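Local coordinates for protein arginase (Glaciozyma antarctica, PDB 5YNL) that probably hydrolyses L-arginine to L-ornithine and urea, as arginases do, in a form adapted to the cold, at residues Arg56-Ile60 against Gly94-Phe99. Residues are numbered along the deposited sequence; the frame is centred on the assembly and turned at random.
Sequences RTAGI and GWTVDF
Trp95 brings the CE3-CZ3 side of its six-membered ring up to the neighbouring strand, with Arg56 CG over one face, offset toward the rim, and Arg56 CB 3.7 Å from Trp95 CE3. The backbone N of Thr57 meets the ring edge, and Ala58 CB comes to 4.2 Å from Trp95 CE3. With CG beside the backbone N (chi1 -69°), the indole swings toward this strand, while NE1 bonds to Leu357 O. Were the indole cut to an alanine, a gap would probably open beside Arg56 and Ala58, and Leu357 O would lose its donor.

At the other end, Ile60 sends two branches obliquely across: CG2 reaches Phe99 CD1 at 3.5 Å, and CD1 reaches Val97 CG1 at 3.9 Å. On the opposite face, Thr57 chi1 of -45° sets CG2 anti to the backbone N, bringing it to 3.2 Å from Thr96 O and 4.1 Å from Thr96 CG2; Asp98 OD2 bonds to Gln146.

Between them runs a parallel ladder: Thr96 N donates to Arg56 O at 2.9 Å, then Ala58 N to Thr96 O, Asp98 N to Ala58 O and Ile60 N to Asp98 O. Joined through helices 77-83 and 86-92, edge strand 96-99 and strand 57-63 form a beta-alpha-beta crossover of the arginase sheet; Thr57 and Gly59 bond onward to strand 147-152. Facing polar groups are thus paired, leaving apolar contacts to fit the strands together on the Ala58 and Ile60 face.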
loop_
_atom_site.group_PDB
_atom_site.type_symbol
_atom_site.label_atom_id
_atom_site.label_comp_id
_atom_site.label_asym_id
_atom_site.label_seq_id
_atom_site.Cartn_x
_atom_site.Cartn_y
_atom_site.Cartn_z
ATOM N N ARG A 56 17.486 10.683 6.841
ATOM C CA ARG A 56 16.139 10.092 6.671
ATOM C C ARG A 56 15.077 10.990 6.003
ATOM O O ARG A 56 14.690 12.040 6.542
ATOM C CB ARG A 56 15.583 9.572 8.010
ATOM C CG ARG A 56 16.196 8.268 8.520
ATOM C CD ARG A 56 16.394 7.248 7.399
ATOM N NE ARG A 56 16.824 5.933 7.885
ATOM C CZ ARG A 56 18.060 5.638 8.282
ATOM N NH1 ARG A 56 19.003 6.567 8.282
ATOM N NH2 ARG A 56 18.346 4.414 8.697
ATOM N N THR A 57 14.574 10.560 4.851
ATOM C CA THR A 57 13.661 11.415 4.117
ATOM C C THR A 57 12.368 10.727 3.756
ATOM O O THR A 57 12.371 9.622 3.205
ATOM C CB THR A 57 14.308 11.989 2.861
ATOM O OG1 THR A 57 15.621 12.467 3.184
ATOM C CG2 THR A 57 13.458 13.145 2.315
ATOM N N ALA A 58 11.259 11.394 4.085
ATOM C CA ALA A 58 9.920 10.901 3.768
ATOM C C ALA A 58 9.460 11.561 2.477
ATOM O O ALA A 58 9.344 12.780 2.419
ATOM C CB ALA A 58 8.927 11.209 4.913
ATOM N N GLY A 59 9.222 10.763 1.440
ATOM C CA GLY A 59 8.670 11.289 0.207
ATOM C C GLY A 59 7.160 11.298 0.310
ATOM O O GLY A 59 6.547 10.326 0.777
ATOM N N ILE A 60 6.543 12.389 -0.113
ATOM C CA ILE A 60 5.099 12.476 -0.013
ATOM C C ILE A 60 4.480 12.698 -1.384
ATOM O O ILE A 60 4.766 13.709 -2.044
ATOM C CB ILE A 60 4.666 13.579 0.984
ATOM C CG1 ILE A 60 5.010 13.146 2.414
ATOM C CG2 ILE A 60 3.170 13.860 0.867
ATOM C CD1 ILE A 60 4.629 14.143 3.453
ATOM N N GLY A 94 11.803 13.083 13.481
ATOM C CA GLY A 94 13.162 13.089 12.971
ATOM C C GLY A 94 13.276 12.913 11.466
ATOM O O GLY A 94 14.380 12.850 10.936
ATOM N N TRP A 95 12.150 12.841 10.766
ATOM C CA TRP A 95 12.171 12.730 9.305
ATOM C C TRP A 95 12.231 14.087 8.587
ATOM O O TRP A 95 11.619 15.072 9.041
ATOM C CB TRP A 95 10.915 12.018 8.833
ATOM C CG TRP A 95 10.827 10.573 9.173
ATOM C CD1 TRP A 95 10.230 10.018 10.269
ATOM C CD2 TRP A 95 11.307 9.476 8.377
ATOM N NE1 TRP A 95 10.325 8.641 10.210
ATOM C CE2 TRP A 95 10.985 8.286 9.062
ATOM C CE3 TRP A 95 11.998 9.388 7.161
ATOM C CZ2 TRP A 95 11.334 7.032 8.579
ATOM C CZ3 TRP A 95 12.327 8.150 6.676
ATOM C CH2 TRP A 95 12.000 6.982 7.383
ATOM N N THR A 96 12.941 14.143 7.456
ATOM C CA THR A 96 12.881 15.319 6.576
ATOM C C THR A 96 11.857 15.079 5.466
ATOM O O THR A 96 11.764 13.969 4.911
ATOM C CB THR A 96 14.254 15.709 5.986
ATOM O OG1 THR A 96 14.944 16.538 6.922
ATOM C CG2 THR A 96 14.095 16.490 4.680
ATOM N N VAL A 97 11.071 16.112 5.171
ATOM C CA VAL A 97 9.929 15.962 4.284
ATOM C C VAL A 97 10.191 16.515 2.888
ATOM O O VAL A 97 10.578 17.681 2.720
ATOM C CB VAL A 97 8.667 16.586 4.901
ATOM C CG1 VAL A 97 7.545 16.680 3.878
ATOM C CG2 VAL A 97 8.227 15.764 6.100
ATOM N N ASP A 98 9.985 15.657 1.893
ATOM C CA ASP A 98 10.064 16.051 0.502
ATOM C C ASP A 98 8.652 16.028 -0.075
ATOM O O ASP A 98 8.180 14.987 -0.534
ATOM C CB ASP A 98 10.968 15.081 -0.254
ATOM C CG ASP A 98 11.316 15.561 -1.644
ATOM O OD1 ASP A 98 11.225 16.785 -1.894
ATOM O OD2 ASP A 98 11.693 14.708 -2.483
ATOM N N PHE A 99 7.982 17.179 -0.021
ATOM C CA PHE A 99 6.641 17.367 -0.565
ATOM C C PHE A 99 6.619 18.516 -1.570
ATOM O O PHE A 99 7.143 19.597 -1.285
ATOM C CB PHE A 99 5.678 17.712 0.563
ATOM C CG PHE A 99 4.252 17.869 0.118
ATOM C CD1 PHE A 99 3.649 16.906 -0.690
ATOM C CD2 PHE A 99 3.502 18.964 0.526
ATOM C CE1 PHE A 99 2.309 17.056 -1.099
ATOM C CE2 PHE A 99 2.183 19.111 0.134
ATOM C CZ PHE A 99 1.584 18.167 -0.685
#